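Probable ss-1,3-N-acetylglucosaminyltransferase (Staphylococcus aureus subsp. aureus N315, PDB 6H21) probably works as a family 2 glycosyltransferase, built on a GT-A fold and holding uridine-diphosphate-N-acetylglucosamine together with manganese in the crystal. Local coordinates at residues E53-I57 / T96-S101; E104-D110 / V174-K180. All coordinates share one frame; numbering follows the deposited sequence.

Contact 1 of 2, residues E53-I57 / T96-S101; sequences ELIII and TGLKMS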
loop_
_atom_site.group_PDB
_atom_site.type_symbol
_atom_site.label_atom_id
_atom_site.label_comp_id
_atom_site.label_asym_id
_atom_site.label_seq_id
_atom_site.Cartn_x
_atom_site.Cartn_y
_atom_site.Cartn_z
ATOM N N GLU C 53 -22.530 -14.617 -50.393
ATOM C CA GLU C 53 -23.329 -15.700 -49.891
ATOM C C GLU C 53 -23.480 -15.527 -48.382
ATOM O O GLU C 53 -22.621 -14.959 -47.730
ATOM C CB GLU C 53 -22.696 -17.059 -50.211
ATOM C CG GLU C 53 -21.263 -17.228 -49.716
ATOM C CD GLU C 53 -20.578 -18.531 -50.114
ATOM O OE1 GLU C 53 -21.188 -19.325 -50.851
ATOM O OE2 GLU C 53 -19.439 -18.753 -49.694
ATOM N N LEU C 54 -24.571 -16.065 -47.856
ATOM C CA LEU C 54 -24.733 -16.239 -46.450
ATOM C C LEU C 54 -24.614 -17.737 -46.149
ATOM O O LEU C 54 -25.333 -18.564 -46.747
ATOM C CB LEU C 54 -26.094 -15.673 -46.052
ATOM C CG LEU C 54 -26.539 -16.006 -44.636
ATOM C CD1 LEU C 54 -25.585 -15.421 -43.616
ATOM C CD2 LEU C 54 -27.953 -15.512 -44.413
ATOM N N ILE C 55 -23.658 -18.075 -45.272
ATOM C CA ILE C 55 -23.468 -19.436 -44.784
ATOM C C ILE C 55 -24.012 -19.480 -43.359
ATOM O O ILE C 55 -23.453 -18.848 -42.483
ATOM C CB ILE C 55 -21.985 -19.870 -44.833
ATOM C CG1 ILE C 55 -21.364 -19.675 -46.220
ATOM C CG2 ILE C 55 -21.831 -21.304 -44.345
ATOM C CD1 ILE C 55 -19.859 -19.867 -46.268
ATOM N N ILE C 56 -25.096 -20.228 -43.149
ATOM C CA ILE C 56 -25.660 -20.423 -41.812
ATOM C C ILE C 56 -25.195 -21.784 -41.273
ATOM O O ILE C 56 -25.428 -22.831 -41.884
ATOM C CB ILE C 56 -27.197 -20.318 -41.817
ATOM C CG1 ILE C 56 -27.682 -19.079 -42.577
ATOM C CG2 ILE C 56 -27.727 -20.361 -40.390
ATOM C CD1 ILE C 56 -29.187 -18.993 -42.739
ATOM N N ILE C 57 -24.554 -21.762 -40.102
ATOM C CA ILE C 57 -24.161 -22.981 -39.430
ATOM C C ILE C 57 -24.953 -23.098 -38.131
ATOM O O ILE C 57 -24.695 -22.363 -37.210
ATOM C CB ILE C 57 -22.654 -23.001 -39.145
ATOM C CG1 ILE C 57 -21.835 -22.560 -40.356
ATOM C CG2 ILE C 57 -22.258 -24.383 -38.632
ATOM C CD1 ILE C 57 -21.884 -23.533 -41.501
ATOM N N THR C 96 -16.483 -24.196 -39.028
ATOM C CA THR C 96 -17.181 -24.950 -40.082
ATOM C C THR C 96 -17.455 -24.057 -41.307
ATOM O O THR C 96 -17.272 -24.492 -42.442
ATOM C CB THR C 96 -18.504 -25.542 -39.583
ATOM O OG1 THR C 96 -18.285 -26.227 -38.351
ATOM C CG2 THR C 96 -19.121 -26.479 -40.593
ATOM N N GLY C 97 -17.909 -22.825 -41.050
ATOM C CA GLY C 97 -18.148 -21.784 -42.051
ATOM C C GLY C 97 -16.903 -21.408 -42.841
ATOM O O GLY C 97 -16.972 -21.262 -44.056
ATOM N N LEU C 98 -15.764 -21.234 -42.165
ATOM C CA LEU C 98 -14.486 -20.893 -42.844
ATOM C C LEU C 98 -14.127 -21.945 -43.909
ATOM O O LEU C 98 -13.748 -21.591 -45.042
ATOM C CB LEU C 98 -13.380 -20.757 -41.791
ATOM C CG LEU C 98 -13.485 -19.499 -40.933
ATOM C CD1 LEU C 98 -12.519 -19.536 -39.754
ATOM C CD2 LEU C 98 -13.259 -18.254 -41.789
ATOM N N LYS C 99 -14.264 -23.228 -43.555
ATOM C CA LYS C 99 -13.924 -24.351 -44.451
ATOM C C LYS C 99 -14.865 -24.369 -45.668
ATOM O O LYS C 99 -14.473 -24.786 -46.757
ATOM C CB LYS C 99 -13.963 -25.666 -43.665
ATOM N N MET C 100 -16.104 -23.903 -45.483
ATOM C CA MET C 100 -17.112 -23.876 -46.541
ATOM C C MET C 100 -16.895 -22.704 -47.512
ATOM O O MET C 100 -17.291 -22.797 -48.664
ATOM C CB MET C 100 -18.522 -23.792 -45.948
ATOM C CG MET C 100 -18.951 -25.107 -45.332
ATOM S SD MET C 100 -20.475 -25.007 -44.369
ATOM C CE MET C 100 -21.662 -24.730 -45.681
ATOM N N SER C 101 -16.317 -21.596 -47.046
ATOM C CA SER C 101 -16.172 -20.407 -47.887
ATOM C C SER C 101 -14.899 -20.511 -48.741
ATOM O O SER C 101 -13.827 -20.814 -48.243
ATOM C CB SER C 101 -16.155 -19.151 -47.053
ATOM O OG SER C 101 -15.791 -18.032 -47.847
#
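Ile55 and Gly97 mark the closest approach of strand and helix backbones, with their CA atoms 6.4 Å apart. Strand 53-57 and the last turn of helix 91-100, residues 96-100, run in roughly opposite directions, their axes at 143° and no nearer than 9.0 Å. Ile57 CG1 packs on the bare backbone N of Gly97, while Ile55 CD1 lies beside Gly97 O. Met100 bridges the two isoleucines. A bend at its chi3 (69°) swings CE back toward Ile55, to within 3.7 Å of Ile55 CG2, as the two chains slant past each other. Ile57 meets the same residue tip to tip, its CD1 lying 3.5 Å from Met100 SD; a flexible, unbranched chain can serve both stiff, branched neighbours. The extended chi2 of Ile55 (170°) sends CD1 instead toward the helix end, 3.9 Å from Ser101 CB. At the far end Ile57 CG2 packs on Thr96 CB, 4.0 Å away. Glu53 OE2 merely skirts Ser101; its carboxylate is held by a salt bridge to Arg79 and a hydrogen bond to Ser23. Strand 52-58 pairs in parallel with strands 22-28 and 79-82. Helix 91-100 lies on the Ile55 and Ile57 face, and Leu54 and Ile56 pack against helix 35-43.

Contact 2 of 2, residues E104-D110 / V174-K180; sequences EYVFFLD and VLKMFKK. With UD1 (uridine-diphosphate-N-acetylglucosamine), chain X.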
loop_
_atom_site.group_PDB
_atom_site.type_symbol
_atom_site.label_atom_id
_atom_site.label_comp_id
_atom_site.label_asym_id
_atom_site.label_seq_id
_atom_site.Cartn_x
_atom_site.Cartn_y
_atom_site.Cartn_z
ATOM N N GLU C 104 -13.335 -14.277 -51.268
ATOM C CA GLU C 104 -12.203 -13.373 -51.151
ATOM C C GLU C 104 -12.085 -12.887 -49.702
ATOM O O GLU C 104 -11.007 -12.842 -49.144
ATOM C CB GLU C 104 -12.401 -12.191 -52.102
ATOM C CG GLU C 104 -11.145 -11.364 -52.303
ATOM C CD GLU C 104 -11.235 -10.228 -53.317
ATOM O OE1 GLU C 104 -10.274 -9.424 -53.351
ATOM O OE2 GLU C 104 -12.248 -10.135 -54.066
ATOM N N TYR C 105 -13.232 -12.512 -49.126
ATOM C CA TYR C 105 -13.351 -12.060 -47.752
ATOM C C TYR C 105 -14.455 -12.853 -47.036
ATOM O O TYR C 105 -15.434 -13.242 -47.652
ATOM C CB TYR C 105 -13.719 -10.577 -47.709
ATOM C CG TYR C 105 -12.630 -9.619 -48.111
ATOM C CD1 TYR C 105 -11.696 -9.177 -47.190
ATOM C CD2 TYR C 105 -12.551 -9.121 -49.402
ATOM C CE1 TYR C 105 -10.697 -8.284 -47.543
ATOM C CE2 TYR C 105 -11.566 -8.217 -49.772
ATOM C CZ TYR C 105 -10.629 -7.802 -48.841
ATOM O OH TYR C 105 -9.648 -6.913 -49.182
ATOM N N VAL C 106 -14.298 -13.036 -45.721
ATOM C CA VAL C 106 -15.376 -13.471 -44.866
ATOM C C VAL C 106 -15.793 -12.324 -43.937
ATOM O O VAL C 106 -15.025 -11.385 -43.640
ATOM C CB VAL C 106 -15.020 -14.734 -44.057
ATOM C CG1 VAL C 106 -14.674 -15.914 -44.962
ATOM C CG2 VAL C 106 -13.921 -14.471 -43.039
ATOM N N PHE C 107 -17.029 -12.428 -43.461
ATOM C CA PHE C 107 -17.592 -11.499 -42.506
ATOM C C PHE C 107 -18.402 -12.298 -41.482
ATOM O O PHE C 107 -19.370 -12.995 -41.844
ATOM C CB PHE C 107 -18.450 -10.439 -43.199
ATOM C CG PHE C 107 -18.784 -9.287 -42.294
ATOM C CD1 PHE C 107 -19.557 -9.479 -41.161
ATOM C CD2 PHE C 107 -18.285 -8.020 -42.534
ATOM C CE1 PHE C 107 -19.843 -8.425 -40.303
ATOM C CE2 PHE C 107 -18.559 -6.972 -41.667
ATOM C CZ PHE C 107 -19.344 -7.171 -40.559
ATOM N N PHE C 108 -18.013 -12.196 -40.206
ATOM C CA PHE C 108 -18.720 -12.891 -39.141
ATOM C C PHE C 108 -19.882 -12.019 -38.652
ATOM O O PHE C 108 -19.711 -10.872 -38.238
ATOM C CB PHE C 108 -17.763 -13.303 -38.015
ATOM C CG PHE C 108 -16.679 -14.250 -38.460
ATOM C CD1 PHE C 108 -16.949 -15.595 -38.653
ATOM C CD2 PHE C 108 -15.399 -13.792 -38.724
ATOM C CE1 PHE C 108 -15.956 -16.465 -39.086
ATOM C CE2 PHE C 108 -14.407 -14.664 -39.154
ATOM C CZ PHE C 108 -14.684 -15.999 -39.324
ATOM N N LEU C 109 -21.075 -12.607 -38.702
ATOM C CA LEU C 109 -22.304 -12.005 -38.233
ATOM C C LEU C 109 -22.891 -12.911 -37.152
ATOM O O LEU C 109 -23.081 -14.082 -37.383
ATOM C CB LEU C 109 -23.263 -11.856 -39.415
ATOM C CG LEU C 109 -24.696 -11.462 -39.071
ATOM C CD1 LEU C 109 -24.760 -10.073 -38.439
ATOM C CD2 LEU C 109 -25.568 -11.534 -40.307
ATOM N N ASP C 110 -23.183 -12.341 -35.982
ATOM C CA ASP C 110 -23.899 -13.078 -34.945
ATOM C C ASP C 110 -25.396 -13.058 -35.292
ATOM O O ASP C 110 -25.895 -12.088 -35.898
ATOM C CB ASP C 110 -23.551 -12.545 -33.551
ATOM C CG ASP C 110 -22.114 -12.825 -33.136
ATOM O OD1 ASP C 110 -21.445 -13.658 -33.803
ATOM O OD2 ASP C 110 -21.672 -12.222 -32.137
ATOM N N VAL C 174 -14.757 -10.341 -33.690
ATOM C CA VAL C 174 -14.573 -10.812 -35.047
ATOM C C VAL C 174 -15.689 -10.292 -35.968
ATOM O O VAL C 174 -15.810 -10.783 -37.112
ATOM C CB VAL C 174 -14.490 -12.346 -35.084
ATOM C CG1 VAL C 174 -13.331 -12.835 -34.231
ATOM C CG2 VAL C 174 -15.801 -12.985 -34.664
ATOM N N LEU C 175 -16.459 -9.287 -35.515
ATOM C CA LEU C 175 -17.597 -8.781 -36.295
ATOM C C LEU C 175 -17.112 -7.711 -37.293
ATOM O O LEU C 175 -17.391 -6.511 -37.182
ATOM C CB LEU C 175 -18.672 -8.286 -35.330
ATOM C CG LEU C 175 -19.033 -9.290 -34.234
ATOM C CD1 LEU C 175 -20.027 -8.692 -33.263
ATOM C CD2 LEU C 175 -19.574 -10.595 -34.824
ATOM N N LYS C 176 -16.389 -8.212 -38.296
ATOM C CA LYS C 176 -15.503 -7.454 -39.166
ATOM C C LYS C 176 -15.330 -8.228 -40.478
ATOM O O LYS C 176 -15.705 -9.401 -40.566
ATOM C CB LYS C 176 -14.133 -7.296 -38.495
ATOM C CG LYS C 176 -14.119 -6.476 -37.208
ATOM C CD LYS C 176 -12.785 -6.494 -36.507
ATOM C CE LYS C 176 -12.690 -5.503 -35.364
ATOM N NZ LYS C 176 -13.688 -5.755 -34.291
ATOM N N MET C 177 -14.704 -7.594 -41.470
ATOM C CA MET C 177 -14.452 -8.238 -42.766
ATOM C C MET C 177 -12.961 -8.609 -42.860
ATOM O O MET C 177 -12.106 -7.762 -42.840
ATOM C CB MET C 177 -14.873 -7.313 -43.915
ATOM C CG MET C 177 -14.712 -7.933 -45.286
ATOM S SD MET C 177 -15.441 -6.940 -46.613
ATOM C CE MET C 177 -17.180 -7.046 -46.194
ATOM N N PHE C 178 -12.687 -9.916 -42.962
ATOM C CA PHE C 178 -11.356 -10.511 -42.948
ATOM C C PHE C 178 -11.022 -11.138 -44.315
ATOM O O PHE C 178 -11.794 -11.890 -44.829
ATOM C CB PHE C 178 -11.299 -11.655 -41.932
ATOM C CG PHE C 178 -11.429 -11.299 -40.472
ATOM C CD1 PHE C 178 -12.674 -11.200 -39.867
ATOM C CD2 PHE C 178 -10.305 -11.149 -39.682
ATOM C CE1 PHE C 178 -12.787 -10.925 -38.515
ATOM C CE2 PHE C 178 -10.424 -10.868 -38.330
ATOM C CZ PHE C 178 -11.663 -10.759 -37.749
ATOM N N LYS C 179 -9.823 -10.877 -44.839
ATOM C CA LYS C 179 -9.353 -11.490 -46.088
ATOM C C LYS C 179 -9.090 -12.983 -45.848
ATOM O O LYS C 179 -8.340 -13.365 -44.965
ATOM C CB LYS C 179 -8.096 -10.782 -46.605
ATOM C CG LYS C 179 -7.572 -11.329 -47.927
ATOM C CD LYS C 179 -6.466 -10.497 -48.528
ATOM C CE LYS C 179 -6.998 -9.455 -49.490
ATOM N NZ LYS C 179 -5.910 -8.637 -50.066
ATOM N N LYS C 180 -9.711 -13.822 -46.674
ATOM C CA LYS C 180 -9.765 -15.263 -46.444
ATOM C C LYS C 180 -8.373 -15.908 -46.592
ATOM O O LYS C 180 -8.053 -16.872 -45.887
ATOM C CB LYS C 180 -10.788 -15.897 -47.395
ATOM C CG LYS C 180 -11.026 -17.386 -47.172
ATOM C CD LYS C 180 -11.689 -17.700 -45.845
ATOM C CE LYS C 180 -11.549 -19.142 -45.401
ATOM N NZ LYS C 180 -11.704 -20.114 -46.508
HETATM C "C1'" UD1 X . -20.739 -11.886 -27.277
HETATM C "C2'" UD1 X . -19.799 -10.767 -27.735
HETATM C "C3'" UD1 X . -19.630 -10.819 -29.253
HETATM C "C4'" UD1 X . -19.168 -12.214 -29.667
HETATM C "C5'" UD1 X . -20.044 -13.314 -29.061
HETATM C "C6'" UD1 X . -19.510 -14.716 -29.370
HETATM C "C7'" UD1 X . -19.792 -8.716 -26.363
HETATM C "C8'" UD1 X . -20.467 -7.392 -26.120
HETATM N "N2'" UD1 X . -20.320 -9.466 -27.333
HETATM O "O1'" UD1 X . -22.003 -11.673 -27.913
HETATM O "O3'" UD1 X . -18.684 -9.826 -29.676
HETATM O "O4'" UD1 X . -19.216 -12.306 -31.092
HETATM O "O5'" UD1 X . -20.187 -13.154 -27.634
HETATM O "O6'" UD1 X . -18.142 -14.867 -29.000
HETATM O "O7'" UD1 X . -18.820 -9.071 -25.719
HETATM N N1 UD1 X . -23.918 -19.591 -30.628
HETATM C C2 UD1 X . -23.499 -20.852 -31.091
HETATM N N3 UD1 X . -23.565 -21.929 -30.318
HETATM C C4 UD1 X . -24.037 -21.850 -29.079
HETATM C C5 UD1 X . -24.464 -20.619 -28.577
HETATM C C6 UD1 X . -24.391 -19.474 -29.373
HETATM O O2 UD1 X . -23.046 -20.991 -32.235
HETATM O O4 UD1 X . -24.088 -22.903 -28.407
HETATM C C1B UD1 X . -23.792 -18.460 -31.549
HETATM C C2B UD1 X . -25.000 -17.540 -31.576
HETATM O "O2'" UD1 X . -26.043 -18.091 -32.371
HETATM C C3B UD1 X . -24.394 -16.270 -32.151
HETATM C C4B UD1 X . -22.951 -16.297 -31.651
HETATM O O4B UD1 X . -22.685 -17.633 -31.193
HETATM O O3B UD1 X . -24.413 -16.303 -33.584
HETATM C C5B UD1 X . -22.711 -15.341 -30.497
HETATM O O5B UD1 X . -23.771 -15.483 -29.562
HETATM P PA UD1 X . -24.531 -14.220 -28.941
HETATM O O1A UD1 X . -25.578 -14.789 -28.037
HETATM O O2A UD1 X . -24.876 -13.170 -29.994
HETATM O O3A UD1 X . -23.367 -13.647 -28.032
HETATM P PB UD1 X . -23.394 -12.204 -27.351
HETATM O O1B UD1 X . -23.309 -12.402 -25.869
HETATM O O2B UD1 X . -24.498 -11.314 -27.904
HETATM O O HOH W 1 -7.916 -6.993 -51.285
#
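Val106 and Phe178 form the hydrogen-bonded pair at the heart of two antiparallel strands, whose short axes lie at 149°, 4.6 Å apart at the closest. Phe178 N donates to Val106 O at 2.8 Å, Val106 N bonds in return to Phe178 O, and Lys180 N reaches Glu104 O at 3.0 Å. Packing is tight on both faces. On one, Met177 crosses Tyr105 at about a right angle, its sulfur 4.6 Å from the ring centroid in an oblique Met-aromatic contact, and the Phe107 ring offers a face to Lys176 O, 3.5 Å above the ring plane. That carbonyl is buried without a hydrogen-bond partner and takes a CA-H contact from Phe107. On the other face Phe108 and Phe178 meet obliquely, planes at 68°, with Phe108 CD2 3.9 Å from Phe178 CE1. The ligand end is buried too: Leu175 lays CD2 against Phe108 O, and Asp110 OD2 accepts a 2.7 Å hydrogen bond from O4' of uridine-diphosphate-N-acetylglucosamine.

The partly exposed end, at Glu104 and Lys179, is looser. Lysine suits it: its aliphatic stretch lies along the Tyr105 ring, and a bend at chi3 (-92°) brings CE beside Tyr105 OH, while one water joins NZ to that hydroxyl, also bonded to Ser132. Within the mixed sheet, strand 105-108 sits between strands 22-28 and 177-179. Helix 119-129 covers Phe107 and Met177, whereas helices 91-100 and 198-207 pack on the Phe108 and Phe178 face.

Overall arrangement
Contacts 1 and 2 follow in series along the chain, share one sheet and have centres 11 Å apart. Helix 91-100 joins them: Leu98 turns from strand 52-58 and sets CD2 3.6 Å from Phe108 CZ. Lys180 NZ closes the seam, probably hydrogen-bonding to Leu98 O at 2.9 Å and Ser101 O at 2.8 Å; an amino group suits these carbonyls at the end of a helix, and Asp184, in a salt bridge with it, probably offsets its charge. Contact 2 supplies Asp110 and Leu175 to the ligand pocket, whereas contact 1 merely comes near: the Ile57 side chain lies about 7 Å from uridine-diphosphate-N-acetylglucosamine. That of Asp110 is about 4 Å from a manganese ion, consistent with the DxD motif of GT-A glycosyltransferases.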